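Local atomic coordinates of Cas13d (uncultured Ruminococcus sp, PDB entry 6IV9), a protein that binds CRISPR RNA and uses two HEPN domains for maturation of that RNA and for target cleavage. Residues Ser214-Tyr219 with Val284-Gln289; Val277-Ala282 with Arg315-Tyr320. The protein carries 2 engineered substitutions. One frame throughout, in Å; residues are numbered along the deposited sequence.

Overall arrangement
Following the chain from the N terminus, the loop 214-219 comes after helix 168-197 and runs into helix 219-223. Interaction 1 closes the 64 residues between this loop and 284-289, late on helix 267-291. Interaction 2 starts from 277-282, earlier on the same helix, and closes 32 residues to reach 315-320 on helix 312-330. The segments alternate along the sequence, so the two closures cross instead of nesting. Helix 267-291 is the shared element, with the loop and helix 312-330 both brought to it. The contact centres lie about 11 Å apart and are joined directly: Asn217 O is 2.9 Å from Tyr278 OH, a probable hydrogen bond.

Interaction 1: Ser214-Tyr219 with Val284-Gln289; sequences SARNTY and VGQIAQ. Engineered in segment 284-289: Ala288 (natural residue Arg).
A bend at chi3 (-62°) folds the guanidinium of Arg216 toward Gln286, whose own chain turns at chi2 (73°) to present OE1. The two side chains cross at about a right angle, and Arg216 NH1 donates to Gln286 OE1 at 2.9 Å with an N-H...O angle of 154°. The donor stands above the carbonyl plane and off the lone-pair direction, at an ordinary hydrogen-bond length. A water also donates to Gln286 OE1 at 2.6 Å and accepts from Ala215 N at 3.0 Å, giving this oxygen two donors and linking it to the loop backbone. Closer to the backbones, Ala215 CB rests on Gln286 CB at 3.9 Å. Ser214 to Asn217 form a type I beta turn, reinforced by an ST turn in which Arg216 N donates to Ser214 OG at 3.2 Å. On the helix, engineered Ala288 replaces an arginine that probably opened an R-X4-H motif of a HEPN domain, which places the loop beside that motif's helix. With a leucine in place of Gln286, Arg216 NH1 and the water would probably lose their shared acceptor, and Asp302 the amide that NE2 offers it. Gln289 OE1 lies near the guanidinium plane, 3.7 Å from Arg216 NH2, while Arg300 brings a like charge close to that same nitrogen.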
ATOM      1  N   SER A 214      16.903  18.887   2.721  1.00 41.21           N
ATOM      2  CA  SER A 214      17.742  17.920   3.439  1.00 44.41           C
ATOM      3  C   SER A 214      17.275  17.901   4.884  1.00 42.52           C
ATOM      4  O   SER A 214      17.164  18.974   5.464  1.00 38.48           O
ATOM      5  CB  SER A 214      19.182  18.260   3.337  1.00 49.78           C
ATOM      6  OG  SER A 214      19.920  17.410   4.183  1.00 56.55           O
ATOM      7  N   ALA A 215      17.155  16.708   5.466  1.00 32.60           N
ATOM      8  CA  ALA A 215      16.749  16.545   6.878  1.00 30.78           C
ATOM      9  C   ALA A 215      17.894  16.993   7.787  1.00 30.89           C
ATOM     10  O   ALA A 215      17.704  17.047   8.968  1.00 32.63           O
ATOM     11  CB  ALA A 215      16.335  15.133   7.169  1.00 29.34           C
ATOM     12  N   ARG A 216      19.053  17.264   7.208  1.00 31.84           N
ATOM     13  CA  ARG A 216      20.242  17.696   7.973  1.00 35.76           C
ATOM     14  C   ARG A 216      20.221  19.216   8.140  1.00 40.13           C
ATOM     15  O   ARG A 216      21.099  19.743   8.801  1.00 39.51           O
ATOM     16  CB  ARG A 216      21.515  17.171   7.314  1.00 47.69           C
ATOM     17  CG  ARG A 216      21.781  15.707   7.624  1.00 49.86           C
ATOM     18  CD  ARG A 216      22.858  15.046   6.803  1.00 52.10           C
ATOM     19  NE  ARG A 216      22.518  15.046   5.394  1.00 62.64           N
ATOM     20  CZ  ARG A 216      21.406  14.541   4.880  1.00 71.72           C
ATOM     21  NH1 ARG A 216      20.538  13.917   5.653  1.00 62.40           N
ATOM     22  NH2 ARG A 216      21.164  14.670   3.593  1.00 65.99           N
ATOM     23  N   ASN A 217      19.233  19.875   7.547  1.00 36.54           N
ATOM     24  CA  ASN A 217      19.067  21.335   7.724  1.00 33.83           C
ATOM     25  C   ASN A 217      17.874  21.589   8.639  1.00 38.64           C
ATOM     26  O   ASN A 217      16.807  21.049   8.399  1.00 33.33           O
ATOM     27  CB  ASN A 217      18.787  22.065   6.417  1.00 36.81           C
ATOM     28  CG  ASN A 217      19.970  22.072   5.485  1.00 39.03           C
ATOM     29  OD1 ASN A 217      21.101  22.032   5.932  1.00 42.54           O
ATOM     30  ND2 ASN A 217      19.705  22.094   4.196  1.00 38.31           N
ATOM     31  N   THR A 218      18.071  22.411   9.659  1.00 33.78           N
ATOM     32  CA  THR A 218      16.955  22.805  10.543  1.00 31.97           C
ATOM     33  C   THR A 218      16.087  23.819   9.799  1.00 28.85           C
ATOM     34  O   THR A 218      16.504  24.326   8.778  1.00 28.45           O
ATOM     35  CB  THR A 218      17.442  23.516  11.808  1.00 38.96           C
ATOM     36  OG1 THR A 218      18.078  24.703  11.360  1.00 35.45           O
ATOM     37  CG2 THR A 218      18.380  22.679  12.643  1.00 40.25           C
ATOM     38  N   TYR A 219      14.932  24.144  10.359  1.00 31.82           N
ATOM     39  CA  TYR A 219      14.022  25.123   9.720  1.00 30.79           C
ATOM     40  C   TYR A 219      14.735  26.474   9.622  1.00 34.91           C
ATOM     41  O   TYR A 219      14.585  27.158   8.647  1.00 31.34           O
ATOM     42  CB  TYR A 219      12.700  25.182  10.476  1.00 31.81           C
ATOM     43  CG  TYR A 219      11.656  26.090   9.886  1.00 35.60           C
ATOM     44  CD1 TYR A 219      11.054  25.805   8.679  1.00 33.86           C
ATOM     45  CD2 TYR A 219      11.272  27.243  10.537  1.00 39.74           C
ATOM     46  CE1 TYR A 219      10.097  26.635   8.135  1.00 33.48           C
ATOM     47  CE2 TYR A 219      10.320  28.087  10.005  1.00 40.52           C
ATOM     48  CZ  TYR A 219       9.720  27.778   8.805  1.00 40.07           C
ATOM     49  OH  TYR A 219       8.777  28.595   8.284  1.00 33.68           O
ATOM     50  N   VAL A 284      10.554  13.138   3.962  1.00 27.51           N
ATOM     51  CA  VAL A 284      10.188  12.399   2.727  1.00 24.10           C
ATOM     52  C   VAL A 284      11.377  12.469   1.769  1.00 24.62           C
ATOM     53  O   VAL A 284      11.722  11.469   1.212  1.00 24.66           O
ATOM     54  CB  VAL A 284       8.924  12.997   2.092  1.00 25.04           C
ATOM     55  CG1 VAL A 284       8.748  12.541   0.663  1.00 29.00           C
ATOM     56  CG2 VAL A 284       7.689  12.677   2.900  1.00 25.36           C
ATOM     57  N   GLY A 285      11.996  13.633   1.641  1.00 25.36           N
ATOM     58  CA  GLY A 285      13.159  13.789   0.756  1.00 25.28           C
ATOM     59  C   GLY A 285      14.317  12.912   1.195  1.00 26.80           C
ATOM     60  O   GLY A 285      14.970  12.339   0.350  1.00 28.53           O
ATOM     61  N   GLN A 286      14.542  12.825   2.494  1.00 25.40           N
ATOM     62  CA  GLN A 286      15.642  12.004   3.051  1.00 27.56           C
ATOM     63  C   GLN A 286      15.406  10.527   2.721  1.00 27.10           C
ATOM     64  O   GLN A 286      16.332   9.860   2.316  1.00 28.02           O
ATOM     65  CB  GLN A 286      15.752  12.258   4.550  1.00 29.64           C
ATOM     66  CG  GLN A 286      16.446  11.154   5.322  1.00 34.81           C
ATOM     67  CD  GLN A 286      17.934  11.110   5.097  1.00 37.56           C
ATOM     68  OE1 GLN A 286      18.541  12.048   4.626  1.00 35.72           O
ATOM     69  NE2 GLN A 286      18.528   9.988   5.442  1.00 38.99           N
ATOM     70  N   ILE A 287      14.172  10.058   2.860  1.00 23.64           N
ATOM     71  CA  ILE A 287      13.859   8.642   2.543  1.00 23.37           C
ATOM     72  C   ILE A 287      14.121   8.412   1.055  1.00 23.21           C
ATOM     73  O   ILE A 287      14.716   7.428   0.717  1.00 25.80           O
ATOM     74  CB  ILE A 287      12.427   8.270   2.946  1.00 24.44           C
ATOM     75  CG1 ILE A 287      12.205   8.444   4.448  1.00 24.19           C
ATOM     76  CG2 ILE A 287      12.126   6.859   2.509  1.00 25.28           C
ATOM     77  CD1 ILE A 287      10.772   8.388   4.861  1.00 26.62           C
ATOM     78  N   ALA A 288      13.748   9.372   0.221  1.00 24.89           N
ATOM     79  CA  ALA A 288      13.947   9.254  -1.236  1.00 25.68           C
ATOM     80  C   ALA A 288      15.438   9.115  -1.539  1.00 26.17           C
ATOM     81  O   ALA A 288      15.789   8.321  -2.359  1.00 27.47           O
ATOM     82  CB  ALA A 288      13.350  10.435  -1.934  1.00 30.98           C
ATOM     83  N   GLN A 289      16.277   9.831  -0.803  1.00 25.51           N
ATOM     84  CA  GLN A 289      17.749   9.803  -1.001  1.00 26.91           C
ATOM     85  C   GLN A 289      18.350   8.474  -0.534  1.00 26.99           C
ATOM     86  O   GLN A 289      19.498   8.240  -0.819  1.00 29.08           O
ATOM     87  CB  GLN A 289      18.394  10.998  -0.308  1.00 31.31           C
ATOM     88  CG  GLN A 289      18.065  12.317  -0.972  1.00 32.95           C
ATOM     89  CD  GLN A 289      18.440  13.473  -0.082  1.00 42.17           C
ATOM     90  OE1 GLN A 289      19.431  13.439   0.619  1.00 53.83           O
ATOM     91  NE2 GLN A 289      17.626  14.499  -0.085  1.00 44.05           N
TER
HETATM   92  O   HOH W   1      18.033  14.464   3.725  1.00 34.36           O

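Interaction 2: Val277-Ala282 with Arg315-Tyr320; sequences VYHMLA and RDTLDY
His279 ND1 and Thr317 OG1 meet at 2.7 Å in a nearly straight hydrogen bond (173°), whose proton could belong to either atom. The hydroxyl arrives at the edge of the imidazole, close to the ring plane, and Thr317 CB lies in that plane, 3.6 Å from His279 ND1. With OG1 beside the backbone N (chi1 -69°), the threonine turns its hydroxyl to the ring nitrogen, while its methyl lies against the base of the same side chain, Thr317 CG2 being 4.0 Å from His279 CB. The pair also marks the nearest backbone approach of the two segments, with the CA atoms of His279 and Thr317 7.0 Å apart. One shell out, Glu313, a helical turn before Thr317, is hydrogen-bonded to His279 NE2. Both ring nitrogens are therefore engaged by helix 312-330, which fixes the rotation of the imidazole, and the ring of Tyr314 meets it with the two planes about 35° apart. Next to this polar link Met280 touches Leu321 of helix 312-330. The two helices pack together here, with helix 497-505 touching both through Met504, on Met280 and Leu318, and helix 232-251 placing Phe245 against Val277, Tyr278 and Leu281.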
ATOM      1  N   VAL A 277       5.389  21.381   8.458  1.00 24.54           N
ATOM      2  CA  VAL A 277       5.284  20.965   7.033  1.00 27.33           C
ATOM      3  C   VAL A 277       6.687  20.766   6.462  1.00 26.64           C
ATOM      4  O   VAL A 277       6.912  19.777   5.802  1.00 25.19           O
ATOM      5  CB  VAL A 277       4.465  21.968   6.203  1.00 26.06           C
ATOM      6  CG1 VAL A 277       4.472  21.606   4.740  1.00 28.69           C
ATOM      7  CG2 VAL A 277       3.054  22.071   6.711  1.00 25.34           C
ATOM      8  N   TYR A 278       7.599  21.672   6.782  1.00 24.66           N
ATOM      9  CA  TYR A 278       8.982  21.550   6.279  1.00 25.22           C
ATOM     10  C   TYR A 278       9.593  20.234   6.776  1.00 24.60           C
ATOM     11  O   TYR A 278      10.188  19.537   5.992  1.00 26.70           O
ATOM     12  CB  TYR A 278       9.836  22.697   6.819  1.00 25.62           C
ATOM     13  CG  TYR A 278      11.308  22.472   6.622  1.00 24.89           C
ATOM     14  CD1 TYR A 278      11.842  22.400   5.355  1.00 26.30           C
ATOM     15  CD2 TYR A 278      12.162  22.295   7.690  1.00 24.43           C
ATOM     16  CE1 TYR A 278      13.186  22.173   5.152  1.00 29.17           C
ATOM     17  CE2 TYR A 278      13.512  22.070   7.503  1.00 27.81           C
ATOM     18  CZ  TYR A 278      14.026  22.009   6.229  1.00 28.11           C
ATOM     19  OH  TYR A 278      15.341  21.791   6.013  1.00 30.27           O
ATOM     20  N   HIS A 279       9.407  19.915   8.047  1.00 22.97           N
ATOM     21  CA  HIS A 279       9.989  18.675   8.608  1.00 23.27           C
ATOM     22  C   HIS A 279       9.427  17.455   7.875  1.00 22.46           C
ATOM     23  O   HIS A 279      10.172  16.526   7.637  1.00 25.00           O
ATOM     24  CB  HIS A 279       9.699  18.611  10.103  1.00 25.62           C
ATOM     25  CG  HIS A 279      10.517  19.565  10.902  1.00 26.06           C
ATOM     26  ND1 HIS A 279      10.189  19.936  12.163  1.00 28.38           N
ATOM     27  CD2 HIS A 279      11.646  20.223  10.607  1.00 28.94           C
ATOM     28  CE1 HIS A 279      11.080  20.772  12.611  1.00 25.40           C
ATOM     29  NE2 HIS A 279      11.971  20.959  11.689  1.00 28.17           N
ATOM     30  N   MET A 280       8.135  17.466   7.587  1.00 21.46           N
ATOM     31  CA  MET A 280       7.511  16.323   6.887  1.00 23.89           C
ATOM     32  C   MET A 280       8.125  16.178   5.492  1.00 24.33           C
ATOM     33  O   MET A 280       8.534  15.095   5.158  1.00 24.32           O
ATOM     34  CB  MET A 280       5.997  16.530   6.791  1.00 23.86           C
ATOM     35  CG  MET A 280       5.308  16.502   8.133  1.00 27.71           C
ATOM     36  SD  MET A 280       3.566  16.953   8.157  1.00 27.99           S
ATOM     37  CE  MET A 280       2.818  15.496   7.440  1.00 27.81           C
ATOM     38  N   LEU A 281       8.230  17.270   4.745  1.00 23.65           N
ATOM     39  CA  LEU A 281       8.780  17.228   3.372  1.00 23.76           C
ATOM     40  C   LEU A 281      10.252  16.824   3.394  1.00 25.84           C
ATOM     41  O   LEU A 281      10.637  16.017   2.616  1.00 24.22           O
ATOM     42  CB  LEU A 281       8.626  18.610   2.744  1.00 27.88           C
ATOM     43  CG  LEU A 281       7.203  19.128   2.642  1.00 33.08           C
ATOM     44  CD1 LEU A 281       7.179  20.468   1.951  1.00 35.29           C
ATOM     45  CD2 LEU A 281       6.321  18.147   1.923  1.00 35.74           C
ATOM     46  N   ALA A 282      11.021  17.391   4.304  1.00 25.86           N
ATOM     47  CA  ALA A 282      12.457  17.075   4.401  1.00 26.86           C
ATOM     48  C   ALA A 282      12.634  15.589   4.732  1.00 21.68           C
ATOM     49  O   ALA A 282      13.544  14.995   4.235  1.00 25.99           O
ATOM     50  CB  ALA A 282      13.085  17.953   5.438  1.00 29.15           C
ATOM     51  N   ARG A 315      11.969  15.498  15.545  1.00 28.77           N
ATOM     52  CA  ARG A 315      11.305  14.540  16.457  1.00 29.46           C
ATOM     53  C   ARG A 315      10.121  15.213  17.144  1.00 29.60           C
ATOM     54  O   ARG A 315       9.168  14.542  17.424  1.00 30.16           O
ATOM     55  CB  ARG A 315      12.315  13.822  17.349  1.00 31.45           C
ATOM     56  CG  ARG A 315      13.225  12.893  16.565  1.00 30.07           C
ATOM     57  CD  ARG A 315      14.091  12.007  17.420  1.00 34.44           C
ATOM     58  NE  ARG A 315      15.072  12.761  18.164  1.00 33.32           N
ATOM     59  CZ  ARG A 315      16.145  13.305  17.646  1.00 31.94           C
ATOM     60  NH1 ARG A 315      16.432  13.123  16.377  1.00 33.30           N
ATOM     61  NH2 ARG A 315      16.928  14.046  18.392  1.00 33.03           N
ATOM     62  N   ASP A 316      10.233  16.504  17.421  1.00 31.34           N
ATOM     63  CA  ASP A 316       9.115  17.250  18.043  1.00 30.17           C
ATOM     64  C   ASP A 316       7.924  17.256  17.081  1.00 28.13           C
ATOM     65  O   ASP A 316       6.815  17.150  17.527  1.00 29.91           O
ATOM     66  CB  ASP A 316       9.559  18.652  18.435  1.00 32.36           C
ATOM     67  CG  ASP A 316      10.449  18.653  19.660  1.00 38.26           C
ATOM     68  OD1 ASP A 316      10.442  17.675  20.381  1.00 41.81           O
ATOM     69  OD2 ASP A 316      11.131  19.625  19.851  1.00 43.53           O
ATOM     70  N   THR A 317       8.186  17.434  15.795  1.00 27.93           N
ATOM     71  CA  THR A 317       7.083  17.423  14.812  1.00 26.34           C
ATOM     72  C   THR A 317       6.430  16.038  14.788  1.00 26.76           C
ATOM     73  O   THR A 317       5.227  15.975  14.819  1.00 28.07           O
ATOM     74  CB  THR A 317       7.564  17.832  13.419  1.00 26.99           C
ATOM     75  OG1 THR A 317       7.899  19.215  13.431  1.00 28.65           O
ATOM     76  CG2 THR A 317       6.540  17.538  12.349  1.00 25.41           C
ATOM     77  N   LEU A 318       7.225  14.979  14.788  1.00 26.92           N
ATOM     78  CA  LEU A 318       6.650  13.612  14.737  1.00 29.39           C
ATOM     79  C   LEU A 318       5.784  13.384  15.972  1.00 29.33           C
ATOM     80  O   LEU A 318       4.718  12.864  15.828  1.00 28.39           O
ATOM     81  CB  LEU A 318       7.774  12.586  14.650  1.00 27.27           C
ATOM     82  CG  LEU A 318       8.573  12.622  13.357  1.00 26.74           C
ATOM     83  CD1 LEU A 318       9.563  11.488  13.320  1.00 29.37           C
ATOM     84  CD2 LEU A 318       7.649  12.554  12.165  1.00 30.21           C
ATOM     85  N   ASP A 319       6.259  13.809  17.136  1.00 30.49           N
ATOM     86  CA  ASP A 319       5.473  13.668  18.383  1.00 28.25           C
ATOM     87  C   ASP A 319       4.195  14.495  18.301  1.00 26.56           C
ATOM     88  O   ASP A 319       3.183  14.032  18.727  1.00 32.19           O
ATOM     89  CB  ASP A 319       6.312  14.060  19.592  1.00 31.18           C
ATOM     90  CG  ASP A 319       7.291  12.970  19.968  1.00 35.31           C
ATOM     91  OD1 ASP A 319       7.004  11.826  19.684  1.00 36.04           O
ATOM     92  OD2 ASP A 319       8.315  13.295  20.520  1.00 35.28           O
ATOM     93  N   TYR A 320       4.283  15.687  17.745  1.00 27.56           N
ATOM     94  CA  TYR A 320       3.099  16.561  17.676  1.00 27.87           C
ATOM     95  C   TYR A 320       1.997  15.901  16.843  1.00 27.73           C
ATOM     96  O   TYR A 320       0.857  15.923  17.240  1.00 27.52           O
ATOM     97  CB  TYR A 320       3.511  17.883  17.039  1.00 29.92           C
ATOM     98  CG  TYR A 320       2.395  18.874  16.901  1.00 35.46           C
ATOM     99  CD1 TYR A 320       1.521  18.820  15.841  1.00 33.13           C
ATOM    100  CD2 TYR A 320       2.201  19.853  17.846  1.00 42.08           C
ATOM    101  CE1 TYR A 320       0.489  19.722  15.712  1.00 33.41           C
ATOM    102  CE2 TYR A 320       1.172  20.763  17.737  1.00 42.29           C
ATOM    103  CZ  TYR A 320       0.315  20.700  16.663  1.00 40.78           C
ATOM    104  OH  TYR A 320      -0.700  21.594  16.562  1.00 48.74           O
TER